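Local coordinates for activator of Hsp90 ATPase homologue 1/2-like C-terminal domain-containing protein (Enterococcus faecalis, PDB 2NN5) that is of unknown function but belongs to the AHA1 family of Hsp90 ATPase activator-like proteins and probably binds metal ions, at residues F38-A43 with L124-S129; T104-I109 with N133-R138; I44-Q49 with Q154-P159; E67-E72 with R80-D85. All blocks are in the same frame, centred on the assembly; numbering follows the deposited sequence.

Interaction 1: F38-A43 with L124-S129; sequences FGTERA and LVFSES
Phe126 O is approached by two groups of the facing strand: Thr40 N donates to it at 2.8 Å, and Gly39 CA adds a CA-H...O contact at 3.2 Å. They belong to antiparallel strands 35-44 and 121-130, neighbours in the curved sheet that wraps helix 138-157 in a helix-grip fold, as in the SRPBCC superfamily. Paired bonds also join Phe38 with Glu128 and Arg42 with Leu124, giving six backbone hydrogen bonds in three hydrogen-bonded pairs, separated by the non-hydrogen-bonded pairs Gly39-Ser127 and Glu41-Val125. On the helix-facing side, Phe38 and Phe126 meet by their ring edges, Phe38 CD2 to Phe126 CE2 at 4.0 Å, the two side chains crossing at about a right angle. Thr40 CG2 lies 4.0 Å from Phe126 CB and continues this apolar row, while Phe38 reaches Ile142 of the helix and Phe126 packs against Trp145. Arg42, with CG anti to its carbonyl carbon, bends at chi2 (-68°) and so turns back along its own strand. Its NH1 bonds to Ser146 O of the helix; NH2 meets Thr40 OG1 in the guanidinium plane at 2.9 Å, on a hydroxyl also bonded to Asp27, and reaches Glu41 O from above the carbonyl plane.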
# COMPACT_ATOMS: atom_id res chain seq x y z
N PHE A 38 2.41 9.73 4.79
CA PHE A 38 2.51 8.48 5.52
C PHE A 38 3.57 7.63 4.83
O PHE A 38 3.64 7.59 3.59
CB PHE A 38 1.14 7.77 5.43
CG PHE A 38 1.17 6.29 5.87
CD1 PHE A 38 1.52 5.95 7.19
CD2 PHE A 38 0.81 5.29 4.99
CE1 PHE A 38 1.52 4.62 7.61
CE2 PHE A 38 0.82 3.90 5.39
CZ PHE A 38 1.17 3.59 6.69
N GLY A 39 4.37 6.94 5.63
CA GLY A 39 5.37 6.00 5.10
C GLY A 39 5.33 4.74 5.94
O GLY A 39 5.05 4.77 7.15
N THR A 40 5.56 3.62 5.26
CA THR A 40 5.77 2.37 6.01
C THR A 40 6.66 1.45 5.17
O THR A 40 7.03 1.79 4.07
CB THR A 40 4.44 1.72 6.35
OG1 THR A 40 4.65 0.64 7.25
CG2 THR A 40 3.71 1.23 5.12
N GLU A 41 7.01 0.32 5.76
CA GLU A 41 7.90 -0.61 5.07
C GLU A 41 7.41 -2.02 5.26
O GLU A 41 6.89 -2.36 6.33
CB GLU A 41 9.33 -0.54 5.71
CG GLU A 41 9.91 0.81 5.80
CD GLU A 41 11.31 0.80 6.40
OE1 GLU A 41 11.74 -0.23 7.03
OE2 GLU A 41 11.98 1.86 6.26
N ARG A 42 7.66 -2.86 4.24
CA ARG A 42 7.43 -4.31 4.41
C ARG A 42 8.71 -5.03 4.00
O ARG A 42 9.16 -4.88 2.87
CB ARG A 42 6.23 -4.83 3.57
CG ARG A 42 4.91 -4.24 3.92
CD ARG A 42 4.44 -4.66 5.30
NE ARG A 42 3.15 -4.08 5.66
CZ ARG A 42 3.00 -2.85 6.15
NH1 ARG A 42 1.76 -2.45 6.50
NH2 ARG A 42 4.06 -2.02 6.25
N ALA A 43 9.26 -5.82 4.91
CA ALA A 43 10.39 -6.70 4.61
C ALA A 43 9.76 -7.97 4.02
O ALA A 43 9.01 -8.66 4.70
CB ALA A 43 11.19 -7.09 5.85
N LEU A 124 10.18 -3.23 0.79
CA LEU A 124 9.23 -2.44 -0.00
C LEU A 124 8.90 -1.24 0.86
O LEU A 124 8.35 -1.41 1.95
CB LEU A 124 7.98 -3.28 -0.32
CG LEU A 124 6.81 -2.55 -1.01
CD1 LEU A 124 7.19 -1.97 -2.37
CD2 LEU A 124 5.65 -3.52 -1.26
N VAL A 125 9.26 -0.04 0.38
CA VAL A 125 9.01 1.19 1.11
C VAL A 125 7.80 1.84 0.43
O VAL A 125 7.81 2.18 -0.76
CB VAL A 125 10.24 2.12 1.15
CG1 VAL A 125 9.89 3.39 1.99
CG2 VAL A 125 11.36 1.40 1.81
N PHE A 126 6.73 1.98 1.19
CA PHE A 126 5.47 2.56 0.70
C PHE A 126 5.36 3.97 1.26
O PHE A 126 5.58 4.18 2.47
CB PHE A 126 4.27 1.72 1.16
CG PHE A 126 2.91 2.31 0.80
CD1 PHE A 126 2.34 2.04 -0.44
CD2 PHE A 126 2.22 3.11 1.73
CE1 PHE A 126 1.08 2.54 -0.74
CE2 PHE A 126 0.98 3.62 1.41
CZ PHE A 126 0.41 3.35 0.15
N SER A 127 5.02 4.95 0.42
CA SER A 127 4.75 6.28 0.96
C SER A 127 3.56 6.91 0.25
O SER A 127 3.17 6.45 -0.85
CB SER A 127 5.99 7.14 0.86
OG SER A 127 6.47 7.23 -0.46
N GLU A 128 2.89 7.83 0.95
CA GLU A 128 1.62 8.33 0.43
C GLU A 128 1.41 9.78 0.83
O GLU A 128 1.78 10.17 1.96
CB GLU A 128 0.47 7.47 0.99
CG GLU A 128 -0.93 7.87 0.51
CD GLU A 128 -2.06 7.04 1.09
OE1 GLU A 128 -1.86 6.30 2.09
OE2 GLU A 128 -3.20 7.20 0.57
N SER A 129 0.82 10.56 -0.08
CA SER A 129 0.42 11.97 0.19
C SER A 129 -1.09 11.98 0.26
O SER A 129 -1.75 11.53 -0.70
CB SER A 129 0.90 12.90 -0.93
OG SER A 129 0.44 14.24 -0.73

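Interaction 2: T104-I109 with N133-R138; sequences TWDTGI and NFTTPR. With EDO (1,2-ethanediol), chain D.
A type II' beta turn from Trp105 to Gly108, closing the hairpin of strands 100-105 and 108-116, docks through Asp106 onto Phe134 and Thr135 of the loop that leads to helix 138-157. The Asp106 carboxylate faces two Thr135 donors: OD1 takes Thr135 N at 2.9 Å in a nearly straight bond (172°), while OD2 takes the Thr135 OG1 hydroxyl at 2.8 Å. Both come from the syn side, somewhat out of the carboxylate plane. On its anti lone pair OD1 also accepts Thr107 N, so one oxygen ties the turn's own backbone to the loop. A water donates to OD2 and accepts from Thr136 OG1, adding an indirect link. With CG anti to the backbone N (chi1 -159°), Asp106 lies across one face of the Phe134 ring; CB makes a CH-pi contact 3.7 Å from the ring centroid, and CG sits above the ring centre. The ring's far end meets the indole, Phe134 CZ to Trp105 CD1 at 3.8 Å, in an oblique approach. At the outer margin Thr107 OG1 comes within 2.8 Å of Asn133 ND2, at an angle too poor for a hydrogen bond. Farther in, Trp105 NE1 bonds to Asp141 and its ring meets Trp145 edge-to-face, both on helix 138-157, while Phe134 also packs on Glu128 of strand 121-130, so the hairpin turn closes over the start of the long helix.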
# COMPACT_ATOMS: atom_id res chain seq x y z
N THR A 104 -1.53 7.71 -8.97
CA THR A 104 -2.51 8.62 -8.39
C THR A 104 -3.49 7.82 -7.54
O THR A 104 -3.85 6.69 -7.80
CB THR A 104 -3.09 9.66 -9.38
OG1 THR A 104 -4.52 9.72 -9.41
CG2 THR A 104 -2.42 9.62 -10.72
N TRP A 105 -3.85 8.42 -6.41
CA TRP A 105 -4.73 7.74 -5.48
C TRP A 105 -5.66 8.75 -4.81
O TRP A 105 -5.19 9.59 -4.04
CB TRP A 105 -3.93 7.00 -4.42
CG TRP A 105 -4.80 6.19 -3.54
CD1 TRP A 105 -5.14 6.47 -2.24
CD2 TRP A 105 -5.40 4.95 -3.87
NE1 TRP A 105 -5.98 5.48 -1.76
CE2 TRP A 105 -6.14 4.52 -2.74
CE3 TRP A 105 -5.36 4.14 -5.01
CZ2 TRP A 105 -6.85 3.31 -2.73
CZ3 TRP A 105 -6.06 2.93 -5.00
CH2 TRP A 105 -6.82 2.53 -3.87
N ASP A 106 -6.95 8.70 -5.14
CA ASP A 106 -7.91 9.67 -4.56
C ASP A 106 -7.32 11.03 -5.06
O ASP A 106 -6.95 11.20 -6.26
CB ASP A 106 -7.95 9.52 -3.01
CG ASP A 106 -9.22 10.09 -2.33
OD1 ASP A 106 -9.42 11.32 -2.38
OD2 ASP A 106 -9.97 9.29 -1.67
N THR A 107 -7.22 12.03 -4.18
CA THR A 107 -6.66 13.33 -4.59
C THR A 107 -5.15 13.42 -4.32
O THR A 107 -4.55 14.48 -4.48
CB THR A 107 -7.36 14.47 -3.82
OG1 THR A 107 -7.10 14.29 -2.43
CG2 THR A 107 -8.91 14.54 -4.11
N GLY A 108 -4.54 12.31 -3.89
CA GLY A 108 -3.09 12.29 -3.62
C GLY A 108 -2.36 11.24 -4.45
O GLY A 108 -2.72 10.98 -5.59
N ILE A 109 -1.31 10.68 -3.84
CA ILE A 109 -0.35 9.79 -4.52
C ILE A 109 0.07 8.69 -3.60
O ILE A 109 0.23 8.90 -2.41
CB ILE A 109 0.96 10.56 -4.84
CG1 ILE A 109 0.60 11.76 -5.70
CG2 ILE A 109 2.10 9.60 -5.41
CD1 ILE A 109 0.42 11.39 -7.18
N ASN A 133 -8.36 17.48 1.09
CA ASN A 133 -9.58 17.17 0.33
C ASN A 133 -9.79 15.68 -0.02
O ASN A 133 -10.72 15.34 -0.76
CB ASN A 133 -9.69 18.05 -0.93
CG ASN A 133 -8.66 17.73 -1.98
OD1 ASN A 133 -8.78 18.18 -3.14
ND2 ASN A 133 -7.66 16.93 -1.63
N PHE A 134 -8.96 14.80 0.55
CA PHE A 134 -9.17 13.37 0.37
C PHE A 134 -10.62 13.04 0.62
O PHE A 134 -11.21 13.49 1.62
CB PHE A 134 -8.37 12.60 1.40
CG PHE A 134 -7.54 11.53 0.82
CD1 PHE A 134 -6.49 11.87 -0.03
CD2 PHE A 134 -7.75 10.22 1.16
CE1 PHE A 134 -5.66 10.90 -0.56
CE2 PHE A 134 -6.94 9.24 0.62
CZ PHE A 134 -5.87 9.60 -0.22
N THR A 135 -11.19 12.23 -0.26
CA THR A 135 -12.59 11.86 -0.13
C THR A 135 -12.86 10.84 0.99
O THR A 135 -13.89 10.91 1.66
CB THR A 135 -13.19 11.43 -1.50
OG1 THR A 135 -12.58 10.23 -1.93
CG2 THR A 135 -12.91 12.48 -2.52
N THR A 136 -11.94 9.92 1.22
CA THR A 136 -12.04 8.92 2.30
C THR A 136 -11.38 9.56 3.55
O THR A 136 -10.33 10.21 3.40
CB THR A 136 -11.23 7.68 1.90
OG1 THR A 136 -11.78 7.10 0.70
CG2 THR A 136 -11.20 6.62 3.03
N PRO A 137 -11.92 9.34 4.76
CA PRO A 137 -11.17 9.86 5.94
C PRO A 137 -9.74 9.31 5.91
O PRO A 137 -9.55 8.12 5.64
CB PRO A 137 -11.95 9.35 7.14
CG PRO A 137 -13.40 9.17 6.57
CD PRO A 137 -13.19 8.68 5.16
N ARG A 138 -8.78 10.18 6.09
CA ARG A 138 -7.38 9.78 5.83
C ARG A 138 -6.89 8.64 6.69
O ARG A 138 -6.13 7.81 6.20
CB ARG A 138 -6.51 10.99 5.90
CG ARG A 138 -6.80 11.88 4.69
CD ARG A 138 -6.06 13.15 4.69
NE ARG A 138 -6.56 14.00 5.76
CZ ARG A 138 -6.04 15.19 6.00
NH1 ARG A 138 -5.01 15.65 5.28
NH2 ARG A 138 -6.54 15.93 7.00
C1 EDO D . -7.83 12.38 10.25
O1 EDO D . -8.39 11.44 9.34
C2 EDO D . -7.10 13.50 9.52
O2 EDO D . -8.04 14.12 8.66
O HOH W 1 -9.38 6.53 -0.81

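Interaction 3: I44-Q49 with Q154-P159; sequences ISASPQ and QVVETP. With EDO (1,2-ethanediol), chain E.
An inverse gamma turn centred on Ser45 bends the chain as it leaves strand 35-44, bringing the Ser45 backbone beside the last turn of helix 138-157, with the CA atoms of Ser45 and Glu157 6.4 Å apart. Ser45 N donates to Glu157 OE2 at 2.8 Å with an angle of 160°, using the anti lone pair of that oxygen. The glutamate gets there with CG anti to its own carbonyl carbon (chi1 -64°) and an extended chain beyond, so that the carboxylate comes alongside the turn. Ser45 OG also lies near OE2, but that bond is weak, its proton has another acceptor within reach, and the residue has a second conformer, so it counts as doubtful. Next to the polar pair, Val156 presents CG1 to two apolar partners at once, Ile44 CG2 and Ala46 CB, each at 3.6 Å; the Ile44 and Val156 side chains cross at about a right angle. The helix end is held from within: Gln154 O accepts both Thr158 N at 2.7 Å and Thr158 OG1 at 2.9 Å. Gln154 NE2, pointing elsewhere, donates to an ethanediol, probably from the crystallisation liquor, and to Glu164, a residue seen to bind magnesium in a structure of this protein. Glu157 OE2 additionally forms a salt bridge with Lys153, whose NZ bonds to Ala43 O as well. A single carboxylate oxygen therefore joins a lysine charge to a main-chain N-H at the strand's exit, a setting that would probably help keep Glu157 ionised.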
# COMPACT_ATOMS: atom_id res chain seq x y z
N ILE A 44 10.06 -8.25 2.75
CA ILE A 44 9.48 -9.40 2.04
C ILE A 44 10.60 -10.30 1.54
O ILE A 44 11.53 -9.80 0.90
CB ILE A 44 8.61 -8.92 0.85
CG1 ILE A 44 7.52 -7.93 1.34
CG2 ILE A 44 7.96 -10.12 0.20
CD1 ILE A 44 6.68 -7.30 0.25
N SER A 45 10.52 -11.60 1.83
CA SER A 45 11.59 -12.53 1.44
C SER A 45 11.43 -13.00 -0.01
O SER A 45 11.24 -14.19 -0.31
CB SER A 45 11.63 -13.74 2.36
OG SER A 45 10.37 -14.34 2.36
N ALA A 46 11.52 -12.04 -0.91
CA ALA A 46 11.65 -12.32 -2.33
C ALA A 46 12.45 -11.22 -2.98
O ALA A 46 12.64 -10.17 -2.36
CB ALA A 46 10.28 -12.39 -3.02
N SER A 47 12.89 -11.44 -4.21
CA SER A 47 13.65 -10.43 -4.92
C SER A 47 12.77 -9.30 -5.38
O SER A 47 11.55 -9.46 -5.53
CB SER A 47 14.26 -11.06 -6.15
OG SER A 47 13.25 -11.41 -7.08
N PRO A 48 13.38 -8.14 -5.63
CA PRO A 48 12.59 -7.03 -6.17
C PRO A 48 11.89 -7.40 -7.48
O PRO A 48 10.80 -6.94 -7.75
CB PRO A 48 13.63 -5.93 -6.41
CG PRO A 48 14.70 -6.24 -5.38
CD PRO A 48 14.77 -7.75 -5.31
N GLN A 49 12.53 -8.23 -8.30
CA GLN A 49 11.93 -8.62 -9.56
C GLN A 49 10.65 -9.41 -9.33
O GLN A 49 9.64 -9.24 -10.06
CB GLN A 49 12.94 -9.43 -10.37
CG GLN A 49 14.16 -8.54 -10.80
CD GLN A 49 15.28 -8.32 -9.75
OE1 GLN A 49 15.25 -8.82 -8.66
NE2 GLN A 49 16.32 -7.60 -10.16
N GLN A 154 2.21 -11.40 2.74
CA GLN A 154 1.76 -12.75 2.98
C GLN A 154 1.62 -13.56 1.70
O GLN A 154 1.98 -14.75 1.69
CB GLN A 154 0.40 -12.69 3.73
CG GLN A 154 -0.27 -13.98 4.13
CD GLN A 154 -1.54 -13.69 4.89
OE1 GLN A 154 -2.41 -12.94 4.42
NE2 GLN A 154 -1.66 -14.25 6.09
N VAL A 155 1.01 -12.98 0.67
CA VAL A 155 0.81 -13.76 -0.57
C VAL A 155 2.11 -14.02 -1.31
O VAL A 155 2.23 -15.03 -2.03
CB VAL A 155 -0.24 -13.15 -1.54
CG1 VAL A 155 -1.59 -13.03 -0.85
CG2 VAL A 155 0.19 -11.89 -2.22
N VAL A 156 3.07 -13.10 -1.19
CA VAL A 156 4.38 -13.33 -1.85
C VAL A 156 5.12 -14.45 -1.10
O VAL A 156 5.67 -15.36 -1.73
CB VAL A 156 5.26 -12.07 -1.87
CG1 VAL A 156 6.71 -12.38 -2.33
CG2 VAL A 156 4.65 -11.01 -2.75
N GLU A 157 5.11 -14.42 0.25
CA GLU A 157 5.89 -15.39 1.02
C GLU A 157 5.19 -16.72 1.19
O GLU A 157 5.83 -17.77 1.21
CB GLU A 157 6.23 -14.81 2.40
CG GLU A 157 7.14 -13.60 2.27
CD GLU A 157 7.52 -12.99 3.63
OE1 GLU A 157 6.89 -13.32 4.64
OE2 GLU A 157 8.48 -12.20 3.67
N THR A 158 3.88 -16.69 1.37
CA THR A 158 3.10 -17.89 1.67
C THR A 158 1.79 -17.84 0.88
O THR A 158 0.75 -17.55 1.46
CB THR A 158 2.81 -17.99 3.20
OG1 THR A 158 2.24 -16.76 3.70
CG2 THR A 158 4.07 -18.23 3.99
N PRO A 159 1.86 -18.10 -0.45
CA PRO A 159 0.76 -17.95 -1.41
C PRO A 159 -0.61 -18.53 -1.02
O PRO A 159 -1.65 -17.98 -1.42
CB PRO A 159 1.32 -18.58 -2.68
CG PRO A 159 2.77 -18.36 -2.59
CD PRO A 159 3.09 -18.54 -1.13
C1 EDO E . 0.24 -14.43 9.02
O1 EDO E . -0.60 -15.44 9.61
C2 EDO E . 1.26 -15.00 8.01
O2 EDO E . 0.64 -15.92 7.09

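Interaction 4: E67-E72 with R80-D85; sequences ELEIGE and RFILPD
Glu69 and Arg80 form a salt bridge at the edge of the sheet, Glu69 OE2 to Arg80 NH2 at 2.8 Å, across the antiparallel hairpin of strands 68-72 and 78-83. Glu69 places CG between its backbone N and carbonyl carbon (chi1 69°), then runs extended, laying CG 3.7 Å from Arg80 CB. Arg80, extended from CG to NE, reaches across the partner strand toward Gly71. The bond is bent (132°), and carboxylate and guanidinium planes stand 77° apart, so the ion pair is single-pronged rather than a flat bidentate one. Gly71 CA lies over a face of the guanidinium, toward its rim. A water accepts from Arg80 NH2 and donates to Ile70 O and Gly71 O. In the backbone, Glu69 and Arg80 exchange two hydrogen bonds, and Ile82 N donates to Glu67 O at 2.8 Å. On the other face Leu68 CD2 meets the Phe81 ring at its edge, 4.0 Å from CD1. Glu67 CB lies 3.7 Å from Phe81 CE1, and its CG, anti to the carbonyl carbon, reaches Leu83 CD2 at 3.6 Å. Past the pair, Gly71 and Glu72 both face Phe78 in a classic beta bulge. Leu68 packs on Leu61 of helix 58-64, whereas Phe81 touches Phe86 and Met90 of strand 86-96.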
# COMPACT_ATOMS: atom_id res chain seq x y z
N GLU A 67 -9.67 -5.21 -5.91
CA GLU A 67 -10.38 -4.19 -6.71
C GLU A 67 -9.50 -3.60 -7.80
O GLU A 67 -9.99 -2.89 -8.70
CB GLU A 67 -10.83 -3.06 -5.81
CG GLU A 67 -11.97 -3.49 -4.85
CD GLU A 67 -11.53 -4.22 -3.62
OE1 GLU A 67 -10.31 -4.30 -3.32
OE2 GLU A 67 -12.45 -4.70 -2.91
N LEU A 68 -8.19 -3.85 -7.73
CA LEU A 68 -7.27 -3.25 -8.73
C LEU A 68 -7.00 -4.15 -9.92
O LEU A 68 -7.03 -5.37 -9.83
CB LEU A 68 -5.92 -2.91 -8.08
CG LEU A 68 -5.97 -1.87 -6.97
CD1 LEU A 68 -4.54 -1.69 -6.41
CD2 LEU A 68 -6.42 -0.55 -7.50
N GLU A 69 -6.80 -3.52 -11.08
CA GLU A 69 -6.30 -4.24 -12.25
C GLU A 69 -5.31 -3.37 -13.00
O GLU A 69 -5.27 -2.16 -12.80
CB GLU A 69 -7.43 -4.73 -13.18
CG GLU A 69 -8.12 -3.59 -13.89
CD GLU A 69 -9.26 -4.05 -14.82
OE1 GLU A 69 -9.89 -5.07 -14.53
OE2 GLU A 69 -9.52 -3.36 -15.84
N ILE A 70 -4.47 -4.01 -13.80
CA ILE A 70 -3.57 -3.24 -14.67
C ILE A 70 -4.37 -2.64 -15.83
O ILE A 70 -5.18 -3.33 -16.51
CB ILE A 70 -2.44 -4.15 -15.24
CG1 ILE A 70 -1.65 -4.80 -14.11
CG2 ILE A 70 -1.57 -3.36 -16.20
CD1 ILE A 70 -1.10 -3.80 -13.09
N GLY A 71 -4.10 -1.34 -16.07
CA GLY A 71 -4.52 -0.64 -17.29
C GLY A 71 -3.48 -0.86 -18.37
O GLY A 71 -3.68 -1.67 -19.28
N GLU A 72 -2.36 -0.17 -18.25
CA GLU A 72 -1.21 -0.34 -19.11
C GLU A 72 0.01 -0.07 -18.27
O GLU A 72 -0.09 0.57 -17.19
CB GLU A 72 -1.21 0.62 -20.30
CG GLU A 72 -2.28 0.32 -21.35
CD GLU A 72 -2.10 1.21 -22.58
OE1 GLU A 72 -2.45 2.45 -22.50
OE2 GLU A 72 -1.64 0.67 -23.58
N ARG A 80 -6.43 0.45 -12.77
CA ARG A 80 -7.86 0.79 -12.70
C ARG A 80 -8.38 0.28 -11.37
O ARG A 80 -7.94 -0.81 -10.91
CB ARG A 80 -8.65 0.10 -13.78
CG ARG A 80 -8.26 0.43 -15.20
CD ARG A 80 -9.37 -0.03 -16.11
NE ARG A 80 -9.04 0.14 -17.52
CZ ARG A 80 -8.41 -0.78 -18.24
NH1 ARG A 80 -8.18 -0.54 -19.53
NH2 ARG A 80 -8.03 -1.95 -17.69
N PHE A 81 -9.32 1.01 -10.78
CA PHE A 81 -10.00 0.58 -9.56
C PHE A 81 -11.43 0.25 -9.94
O PHE A 81 -12.11 1.09 -10.52
CB PHE A 81 -9.94 1.68 -8.50
CG PHE A 81 -10.67 1.36 -7.24
CD1 PHE A 81 -9.98 0.82 -6.16
CD2 PHE A 81 -12.02 1.65 -7.13
CE1 PHE A 81 -10.63 0.52 -5.00
CE2 PHE A 81 -12.67 1.37 -5.96
CZ PHE A 81 -11.97 0.78 -4.88
N ILE A 82 -11.87 -0.97 -9.64
CA ILE A 82 -13.18 -1.42 -10.11
C ILE A 82 -14.00 -1.94 -8.93
O ILE A 82 -13.56 -2.86 -8.19
CB ILE A 82 -13.01 -2.59 -11.12
CG1 ILE A 82 -12.06 -2.21 -12.25
CG2 ILE A 82 -14.40 -3.11 -11.54
CD1 ILE A 82 -12.51 -1.12 -13.11
N LEU A 83 -15.22 -1.40 -8.83
CA LEU A 83 -16.24 -1.91 -7.89
C LEU A 83 -17.50 -2.05 -8.71
O LEU A 83 -17.54 -1.62 -9.84
CB LEU A 83 -16.44 -0.94 -6.72
CG LEU A 83 -15.36 -1.03 -5.63
CD1 LEU A 83 -15.56 0.09 -4.62
CD2 LEU A 83 -15.45 -2.40 -4.97
N PRO A 84 -18.53 -2.71 -8.16
CA PRO A 84 -19.74 -2.81 -8.97
C PRO A 84 -20.31 -1.42 -9.34
O PRO A 84 -20.78 -1.22 -10.47
CB PRO A 84 -20.69 -3.63 -8.09
CG PRO A 84 -19.75 -4.42 -7.19
CD PRO A 84 -18.64 -3.45 -6.88
N ASP A 85 -20.22 -0.45 -8.45
CA ASP A 85 -20.87 0.85 -8.69
C ASP A 85 -19.92 1.97 -9.07
O ASP A 85 -20.31 3.15 -9.08
CB ASP A 85 -21.65 1.27 -7.45
CG ASP A 85 -22.89 0.45 -7.25
OD1 ASP A 85 -23.66 0.28 -8.23
OD2 ASP A 85 -23.10 -0.00 -6.10
O HOH W 2 -5.93 -3.27 -19.40

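Interaction 1 is the buried centre, where regular strand pairing meets the long helix 138-157; interaction 2 is partly buried, and interactions 3 and 4 are surface contacts. The same helix backs interaction 1, starts beside interaction 2 and ends in interaction 3, whose centre lies about 28 Å from that of interaction 2. Interactions 1, 2 and 4 all reach one sheet: Ser129 N probably bonds to Ile109 O between the first two, and Trp105 touches Phe81 between 2 and 4. Chemistry follows place: aromatic edges and backbone ladders inside, a carboxylate gripping loop donors at the hairpin turn, a glutamate on a main-chain N-H beside an apolar patch in interaction 3, and a salt bridge between paired strands in interaction 4.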